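Local coordinates for type II secretion pathway related protein (Escherichia coli, PDB 3SOL) that probably acts as the pilotin of the type II secretion system, a small lipoprotein that guides secretin subunits to the outer membrane, at residues R18-K21 / N25-D28; V38-A43 / L51-I56; V14-Y19 / R83-F88. All coordinates share one frame; numbering follows the deposited sequence.

Contact 1: residues R18-K21 / N25-D28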
loop_
_atom_site.group_PDB
_atom_site.type_symbol
_atom_site.label_atom_id
_atom_site.label_comp_id
_atom_site.label_asym_id
_atom_site.label_seq_id
_atom_site.Cartn_x
_atom_site.Cartn_y
_atom_site.Cartn_z
ATOM N N ARG A 18 3.250 -2.817 2.027
ATOM C CA ARG A 18 4.667 -3.009 2.403
ATOM C C ARG A 18 4.824 -3.382 3.887
ATOM O O ARG A 18 5.611 -4.264 4.262
ATOM C CB ARG A 18 5.467 -1.773 2.084
ATOM C CG ARG A 18 6.897 -1.818 2.525
ATOM C CD ARG A 18 7.539 -0.473 2.167
ATOM N NE ARG A 18 8.937 -0.410 2.548
ATOM C CZ ARG A 18 9.710 0.669 2.418
ATOM N NH1 ARG A 18 9.223 1.811 1.928
ATOM N NH2 ARG A 18 10.990 0.599 2.772
ATOM N N TYR A 19 4.064 -2.718 4.733
ATOM C CA TYR A 19 4.075 -3.036 6.160
ATOM C C TYR A 19 3.652 -4.488 6.405
ATOM O O TYR A 19 4.287 -5.187 7.172
ATOM C CB TYR A 19 3.197 -2.058 6.941
ATOM C CG TYR A 19 3.722 -1.760 8.334
ATOM C CD1 TYR A 19 4.456 -0.619 8.573
ATOM C CD2 TYR A 19 3.491 -2.622 9.400
ATOM C CE1 TYR A 19 4.948 -0.320 9.829
ATOM C CE2 TYR A 19 4.003 -2.337 10.687
ATOM C CZ TYR A 19 4.722 -1.178 10.875
ATOM O OH TYR A 19 5.238 -0.817 12.094
ATOM N N LEU A 20 2.604 -4.949 5.721
ATOM C CA LEU A 20 2.156 -6.333 5.860
ATOM C C LEU A 20 3.229 -7.328 5.454
ATOM O O LEU A 20 3.448 -8.341 6.139
ATOM C CB LEU A 20 0.881 -6.572 5.039
ATOM C CG LEU A 20 -0.399 -6.011 5.633
ATOM C CD1 LEU A 20 -1.575 -6.365 4.718
ATOM C CD2 LEU A 20 -0.616 -6.558 7.079
ATOM N N LYS A 21 3.902 -7.042 4.345
ATOM C CA LYS A 21 4.935 -7.921 3.835
ATOM C C LYS A 21 6.169 -7.964 4.731
ATOM O O LYS A 21 6.727 -9.017 4.970
ATOM C CB LYS A 21 5.343 -7.482 2.430
ATOM C CG LYS A 21 4.327 -7.825 1.382
ATOM C CD LYS A 21 4.592 -7.066 0.071
ATOM C CE LYS A 21 5.898 -7.405 -0.562
ATOM N NZ LYS A 21 6.088 -6.577 -1.793
ATOM N N ASN A 25 4.427 -10.760 8.049
ATOM C CA ASN A 25 4.582 -12.083 7.494
ATOM C C ASN A 25 3.710 -12.428 6.290
ATOM O O ASN A 25 3.487 -13.597 6.022
ATOM C CB ASN A 25 4.426 -13.119 8.608
ATOM C CG ASN A 25 5.577 -13.090 9.577
ATOM O OD1 ASN A 25 6.736 -13.105 9.158
ATOM N ND2 ASN A 25 5.278 -13.020 10.865
ATOM N N ARG A 26 3.293 -11.422 5.511
ATOM C CA ARG A 26 2.405 -11.677 4.362
ATOM C C ARG A 26 3.230 -12.032 3.132
ATOM O O ARG A 26 3.372 -11.253 2.188
ATOM C CB ARG A 26 1.452 -10.518 4.095
ATOM C CG ARG A 26 0.411 -10.353 5.166
ATOM C CD ARG A 26 -0.609 -11.512 5.227
ATOM N NE ARG A 26 -1.290 -11.792 3.968
ATOM C CZ ARG A 26 -2.507 -11.369 3.612
ATOM N NH1 ARG A 26 -3.232 -10.586 4.404
ATOM N NH2 ARG A 26 -3.021 -11.784 2.459
ATOM N N SER A 27 3.732 -13.260 3.182
ATOM C CA SER A 27 4.518 -13.868 2.130
ATOM C C SER A 27 3.762 -14.085 0.809
ATOM O O SER A 27 4.384 -14.348 -0.221
ATOM C CB SER A 27 4.954 -15.223 2.637
ATOM O OG SER A 27 3.830 -15.972 3.094
ATOM N N ASP A 28 2.435 -14.040 0.873
ATOM C CA ASP A 28 1.586 -14.312 -0.273
ATOM C C ASP A 28 1.420 -13.105 -1.160
ATOM O O ASP A 28 0.987 -13.235 -2.312
ATOM C CB ASP A 28 0.202 -14.802 0.180
ATOM C CG ASP A 28 -0.460 -13.869 1.187
ATOM O OD1 ASP A 28 0.207 -13.404 2.159
ATOM O OD2 ASP A 28 -1.677 -13.620 1.018
#

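Contact 2: residues V38-A43 / L51-I56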
loop_
_atom_site.group_PDB
_atom_site.type_symbol
_atom_site.label_atom_id
_atom_site.label_comp_id
_atom_site.label_asym_id
_atom_site.label_seq_id
_atom_site.Cartn_x
_atom_site.Cartn_y
_atom_site.Cartn_z
ATOM N N VAL A 38 -0.161 -2.537 -10.168
ATOM C CA VAL A 38 -1.573 -2.690 -9.862
ATOM C C VAL A 38 -2.172 -1.365 -9.376
ATOM O O VAL A 38 -3.284 -1.006 -9.766
ATOM C CB VAL A 38 -1.794 -3.809 -8.831
ATOM C CG1 VAL A 38 -3.244 -3.831 -8.349
ATOM C CG2 VAL A 38 -1.404 -5.159 -9.431
ATOM N N ALA A 39 -1.428 -0.628 -8.558
ATOM C CA ALA A 39 -1.838 0.722 -8.150
ATOM C C ALA A 39 -1.968 1.662 -9.351
ATOM O O ALA A 39 -2.887 2.478 -9.404
ATOM C CB ALA A 39 -0.857 1.297 -7.130
ATOM N N ASN A 40 -1.048 1.545 -10.310
ATOM C CA ASN A 40 -1.085 2.335 -11.544
ATOM C C ASN A 40 -2.280 1.942 -12.410
ATOM O O ASN A 40 -2.974 2.809 -12.957
ATOM C CB ASN A 40 0.225 2.169 -12.333
ATOM C CG ASN A 40 0.334 3.123 -13.532
ATOM O OD1 ASN A 40 -0.078 4.280 -13.473
ATOM N ND2 ASN A 40 0.905 2.628 -14.621
ATOM N N ARG A 41 -2.515 0.638 -12.535
ATOM C CA ARG A 41 -3.703 0.130 -13.207
ATOM C C ARG A 41 -4.971 0.711 -12.561
ATOM O O ARG A 41 -5.798 1.333 -13.237
ATOM C CB ARG A 41 -3.723 -1.403 -13.164
ATOM C CG ARG A 41 -4.916 -2.027 -13.882
ATOM C CD ARG A 41 -4.893 -3.560 -13.869
ATOM N NE ARG A 41 -4.928 -4.142 -12.522
ATOM C CZ ARG A 41 -5.996 -4.183 -11.721
ATOM N NH1 ARG A 41 -7.159 -3.649 -12.093
ATOM N NH2 ARG A 41 -5.897 -4.756 -10.523
ATOM N N ILE A 42 -5.105 0.511 -11.251
ATOM C CA ILE A 42 -6.259 1.008 -10.482
ATOM C C ILE A 42 -6.506 2.505 -10.708
ATOM O O ILE A 42 -7.619 2.896 -11.055
ATOM C CB ILE A 42 -6.097 0.734 -8.971
ATOM C CG1 ILE A 42 -6.283 -0.758 -8.667
ATOM C CG2 ILE A 42 -7.109 1.539 -8.165
ATOM C CD1 ILE A 42 -5.960 -1.120 -7.252
ATOM N N ALA A 43 -5.467 3.325 -10.520
ATOM C CA ALA A 43 -5.537 4.783 -10.762
ATOM C C ALA A 43 -6.065 5.127 -12.154
ATOM O O ALA A 43 -6.934 5.991 -12.293
ATOM C CB ALA A 43 -4.162 5.431 -10.562
ATOM N N LEU A 51 -1.203 10.539 -11.540
ATOM C CA LEU A 51 -0.443 9.666 -10.645
ATOM C C LEU A 51 0.542 8.779 -11.393
ATOM O O LEU A 51 0.151 8.037 -12.292
ATOM C CB LEU A 51 -1.382 8.757 -9.843
ATOM C CG LEU A 51 -2.217 9.378 -8.727
ATOM C CD1 LEU A 51 -2.923 8.260 -7.970
ATOM C CD2 LEU A 51 -1.341 10.187 -7.786
ATOM N N THR A 52 1.811 8.853 -11.004
ATOM C CA THR A 52 2.846 7.979 -11.539
ATOM C C THR A 52 3.240 6.962 -10.473
ATOM O O THR A 52 2.989 7.178 -9.282
ATOM C CB THR A 52 4.087 8.786 -11.955
ATOM O OG1 THR A 52 4.613 9.481 -10.820
ATOM C CG2 THR A 52 3.734 9.798 -13.029
ATOM N N GLN A 53 3.852 5.854 -10.894
ATOM C CA GLN A 53 4.380 4.887 -9.934
ATOM C C GLN A 53 5.510 5.483 -9.086
ATOM O O GLN A 53 5.624 5.144 -7.924
ATOM C CB GLN A 53 4.843 3.591 -10.619
ATOM C CG GLN A 53 3.698 2.794 -11.238
ATOM C CD GLN A 53 4.177 1.562 -11.972
ATOM O OE1 GLN A 53 4.893 0.747 -11.408
ATOM N NE2 GLN A 53 3.789 1.424 -13.237
ATOM N N GLU A 54 6.340 6.362 -9.644
ATOM C CA GLU A 54 7.373 7.007 -8.816
ATOM C C GLU A 54 6.777 7.929 -7.740
ATOM O O GLU A 54 7.276 7.947 -6.624
ATOM C CB GLU A 54 8.397 7.766 -9.657
ATOM C CG GLU A 54 7.873 8.995 -10.320
ATOM C CD GLU A 54 8.836 9.539 -11.366
ATOM O OE1 GLU A 54 10.013 9.789 -11.005
ATOM O OE2 GLU A 54 8.414 9.706 -12.542
ATOM N N ASP A 55 5.731 8.687 -8.080
ATOM C CA ASP A 55 5.028 9.535 -7.100
ATOM C C ASP A 55 4.473 8.672 -5.969
ATOM O O ASP A 55 4.681 8.966 -4.780
ATOM C CB ASP A 55 3.864 10.317 -7.749
ATOM C CG ASP A 55 4.325 11.534 -8.558
ATOM O OD1 ASP A 55 5.551 11.732 -8.735
ATOM O OD2 ASP A 55 3.442 12.294 -9.030
ATOM N N ILE A 56 3.769 7.604 -6.346
ATOM C CA ILE A 56 3.162 6.678 -5.364
ATOM C C ILE A 56 4.240 6.039 -4.493
ATOM O O ILE A 56 4.078 5.943 -3.267
ATOM C CB ILE A 56 2.312 5.564 -6.059
ATOM C CG1 ILE A 56 1.087 6.171 -6.767
ATOM C CG2 ILE A 56 1.872 4.490 -5.042
ATOM C CD1 ILE A 56 0.515 5.310 -7.895
#

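Contact 3: residues V14-Y19 / R83-F88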
loop_
_atom_site.group_PDB
_atom_site.type_symbol
_atom_site.label_atom_id
_atom_site.label_comp_id
_atom_site.label_asym_id
_atom_site.label_seq_id
_atom_site.Cartn_x
_atom_site.Cartn_y
_atom_site.Cartn_z
ATOM N N VAL A 14 -0.377 1.327 -0.673
ATOM C CA VAL A 14 0.921 0.714 -0.999
ATOM C C VAL A 14 1.840 0.586 0.239
ATOM O O VAL A 14 2.476 -0.449 0.428
ATOM C CB VAL A 14 1.595 1.464 -2.169
ATOM C CG1 VAL A 14 3.065 1.064 -2.330
ATOM C CG2 VAL A 14 0.815 1.204 -3.470
ATOM N N SER A 15 1.890 1.613 1.095
ATOM C CA SER A 15 2.743 1.557 2.305
ATOM C C SER A 15 2.237 0.530 3.310
ATOM O O SER A 15 3.024 -0.157 3.948
ATOM C CB SER A 15 2.840 2.915 2.997
ATOM O OG SER A 15 1.542 3.340 3.347
ATOM N N ALA A 16 0.919 0.438 3.456
ATOM C CA ALA A 16 0.304 -0.558 4.335
ATOM C C ALA A 16 0.598 -1.981 3.842
ATOM O O ALA A 16 0.835 -2.896 4.634
ATOM C CB ALA A 16 -1.225 -0.309 4.420
ATOM N N THR A 17 0.608 -2.155 2.521
ATOM C CA THR A 17 0.894 -3.445 1.918
ATOM C C THR A 17 2.362 -3.805 2.154
ATOM O O THR A 17 2.695 -4.952 2.480
ATOM C CB THR A 17 0.533 -3.426 0.399
ATOM O OG1 THR A 17 -0.867 -3.074 0.263
ATOM C CG2 THR A 17 0.755 -4.764 -0.201
ATOM N N ARG A 18 3.250 -2.817 2.027
ATOM C CA ARG A 18 4.667 -3.009 2.403
ATOM C C ARG A 18 4.824 -3.382 3.887
ATOM O O ARG A 18 5.611 -4.264 4.262
ATOM C CB ARG A 18 5.467 -1.773 2.084
ATOM C CG ARG A 18 6.897 -1.818 2.525
ATOM C CD ARG A 18 7.539 -0.473 2.167
ATOM N NE ARG A 18 8.937 -0.410 2.548
ATOM C CZ ARG A 18 9.710 0.669 2.418
ATOM N NH1 ARG A 18 9.223 1.811 1.928
ATOM N NH2 ARG A 18 10.990 0.599 2.772
ATOM N N TYR A 19 4.064 -2.718 4.733
ATOM C CA TYR A 19 4.075 -3.036 6.160
ATOM C C TYR A 19 3.652 -4.488 6.405
ATOM O O TYR A 19 4.287 -5.187 7.172
ATOM C CB TYR A 19 3.197 -2.058 6.941
ATOM C CG TYR A 19 3.722 -1.760 8.334
ATOM C CD1 TYR A 19 4.456 -0.619 8.573
ATOM C CD2 TYR A 19 3.491 -2.622 9.400
ATOM C CE1 TYR A 19 4.948 -0.320 9.829
ATOM C CE2 TYR A 19 4.003 -2.337 10.687
ATOM C CZ TYR A 19 4.722 -1.178 10.875
ATOM O OH TYR A 19 5.238 -0.817 12.094
ATOM N N ARG A 83 -7.173 -6.679 7.912
ATOM C CA ARG A 83 -8.606 -6.483 7.726
ATOM C C ARG A 83 -8.921 -5.474 6.623
ATOM O O ARG A 83 -9.758 -5.725 5.735
ATOM C CB ARG A 83 -9.242 -6.042 9.053
ATOM C CG ARG A 83 -10.733 -5.850 8.978
ATOM C CD ARG A 83 -11.293 -5.343 10.298
ATOM N NE ARG A 83 -12.742 -5.133 10.213
ATOM C CZ ARG A 83 -13.666 -5.816 10.894
ATOM N NH1 ARG A 83 -13.323 -6.777 11.752
ATOM N NH2 ARG A 83 -14.950 -5.519 10.732
ATOM N N ARG A 84 -8.266 -4.322 6.679
ATOM C CA ARG A 84 -8.609 -3.200 5.805
ATOM C C ARG A 84 -8.182 -3.384 4.346
ATOM O O ARG A 84 -8.861 -2.881 3.449
ATOM C CB ARG A 84 -7.998 -1.918 6.359
ATOM C CG ARG A 84 -8.589 -1.536 7.708
ATOM C CD ARG A 84 -9.399 -0.260 7.658
ATOM N NE ARG A 84 -10.029 0.050 8.951
ATOM C CZ ARG A 84 -9.361 0.337 10.076
ATOM N NH1 ARG A 84 -8.027 0.370 10.099
ATOM N NH2 ARG A 84 -10.035 0.596 11.201
ATOM N N LEU A 85 -7.095 -4.119 4.105
ATOM C CA LEU A 85 -6.550 -4.259 2.747
ATOM C C LEU A 85 -7.194 -5.396 1.922
ATOM O O LEU A 85 -6.775 -5.667 0.792
ATOM C CB LEU A 85 -5.031 -4.424 2.800
ATOM C CG LEU A 85 -4.244 -3.165 3.173
ATOM C CD1 LEU A 85 -2.769 -3.482 3.380
ATOM C CD2 LEU A 85 -4.379 -2.144 2.073
ATOM N N VAL A 86 -8.225 -6.032 2.461
ATOM C CA VAL A 86 -8.829 -7.183 1.804
ATOM C C VAL A 86 -9.180 -6.865 0.346
ATOM O O VAL A 86 -8.804 -7.620 -0.552
ATOM C CB VAL A 86 -10.052 -7.741 2.611
ATOM C CG1 VAL A 86 -10.845 -8.738 1.784
ATOM C CG2 VAL A 86 -9.577 -8.395 3.908
ATOM N N PRO A 87 -9.872 -5.737 0.093
ATOM C CA PRO A 87 -10.162 -5.375 -1.301
ATOM C C PRO A 87 -8.931 -5.195 -2.213
ATOM O O PRO A 87 -8.899 -5.752 -3.316
ATOM C CB PRO A 87 -10.933 -4.053 -1.162
ATOM C CG PRO A 87 -11.555 -4.133 0.184
ATOM C CD PRO A 87 -10.543 -4.825 1.039
ATOM N N PHE A 88 -7.943 -4.420 -1.772
ATOM C CA PHE A 88 -6.728 -4.191 -2.571
ATOM C C PHE A 88 -5.964 -5.491 -2.813
ATOM O O PHE A 88 -5.501 -5.747 -3.923
ATOM C CB PHE A 88 -5.812 -3.168 -1.899
ATOM C CG PHE A 88 -4.584 -2.807 -2.712
ATOM C CD1 PHE A 88 -4.710 -2.211 -3.966
ATOM C CD2 PHE A 88 -3.307 -3.028 -2.206
ATOM C CE1 PHE A 88 -3.578 -1.867 -4.723
ATOM C CE2 PHE A 88 -2.170 -2.681 -2.950
ATOM C CZ PHE A 88 -2.313 -2.097 -4.217
#

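Contact 1: residues R18-K21 / N25-D28
Where helix 5-23 ends and the chain turns into the loop toward helix 32-45, Arg26 folds back on the last turn of the helix, packing against Leu20 and Lys21. The backbone N of Arg26 donates to Leu20 O at 3.1 Å, six residues back. Its CG lies 3.8 Å from Leu20 CB, and Lys21 CG comes within 3.6 Å of Arg26 O. Arg26 is also the centre of an inverse gamma turn, closed by Ser27 N bonding to Asn25 O. From that turn the side chain sets off beside the backbone N (chi1 -69°), then bends at chi2 and chi3, which curls the guanidinium back onto Asp28 in a salt bridge. The grip is side-on: NE of Arg26 meets Asp28 OD1 at 2.8 Å and NH2 of Arg26 meets Asp28 OD2 at 2.7 Å, both nearly straight, in the guanidinium plane and on syn lone pairs. With an alanine here, the Asp28 carboxylate would probably be left without its charged mate and Leu20 CB without the CG that packs on it, setting the loop freer to shift. NH1 of Arg26 reaches Asn82 on helix 74-84, and Lys21 NZ bonds to Pro30 O.

Contact 2: residues V38-A43 / L51-I56
Two consecutive helices meet here through small apolar side chains and one polar pair: Ala39, Asn40 and Ala43 of helix 32-45 face Leu51, just ahead of helix 53-69, and Gln53 and Ile56 in its first turn. The backbones come close, the CA atoms of Asn40 and Gln53 being 6.2 Å apart, a closeness consistent with the alanines at two facing positions. Ala43 CB touches the CD1 branch of Leu51 at 4.0 Å. One turn earlier on the same helix face, Ala39 CB meets the end of Ile56, its CD1, at 4.3 Å. Flanking these two apolar pairs, at the partly exposed side, Asn40 and Gln53 cross at about a right angle. Gln53 CG packs on Asn40 CB at 3.7 Å; the amide planes stand 39° apart. With chi1 at -172° the Asn40 amide is turned away from its own backbone N and swings across the Gln53 chain. The inner side of the contact is completed by helix 5-23, where Met10 reaches both Ala39 and Leu51 and Val14 covers Ile56. Thr52 is the N-cap of helix 53-69: its OG1 accepts from Asp55 N at 3.1 Å, while the CB of Thr52 points away from helix 32-45. Alanines on one helix thus receive leucine and isoleucine from the next, two sequence-consecutive helices packed through a short connection, the second opened by a capping threonine, in the all-helical fold of the pilotin family.

Contact 3: residues V14-Y19 / R83-F88
Thr17 and Ala16, on the inner face of helix 5-23, receive Leu85 and Phe88 from the bend between helix 74-84 and helix 86-93. The tight part is small. The CD1 branch of Leu85 sits against both helix residues, 3.7 Å from Ala16 CB and equally far from Thr17 OG1. Phe88, its CG anti to the backbone N (chi1 -176°), brings the CD2-CE2 side of its ring up to Thr17, whose OG1 lies at the edge, near the ring plane, 3.5 Å from Phe88 CD2. Leu85 and Phe88 both direct CB toward helix 5-23, the break between the two helices falling at Leu85. Ile13 and Leu20 add to the cover over Leu85, and Ile42 of helix 32-45 packs on Phe88. By contrast, Arg83, Arg84, Val86 and Pro87 are exposed and take no part in the contact; Arg84 forms a salt bridge with Glu80 on its own helix. The buried Thr17 hydroxyl is provided for within helix 5-23: with chi1 at -58° OG1 stands beside the backbone N and hydrogen-bonds to Ile13 O. Its polar need is met within its own helix, and it presents an oxygen to the slightly positive rim of the phenyl ring, so the junction probably rests on apolar burial with a modest electrostatic contribution.

Overall arrangement
From the N terminus, helix 5-23 supplies the first segments of contacts 1 and 3, which share Arg18 and Tyr19. Contact 1 closes the loop after this helix. Contact 2 follows in series and closes the connection between helix 32-45 and helix 53-69; its centre lies 20 Å from that of contact 1, across the middle of the chain. Contact 3 spans the longest interval, bringing the bend at 83-88 back to helix 5-23, and contact 2 falls within it. Contact 3 touches both others: Leu85 packs on Leu20 of contact 1, while Phe88 and Val14 meet Ile42 and Ile56 of contact 2, tying helix 5-23 to helices 32-45 and 53-69 and to the bend into helix 86-93.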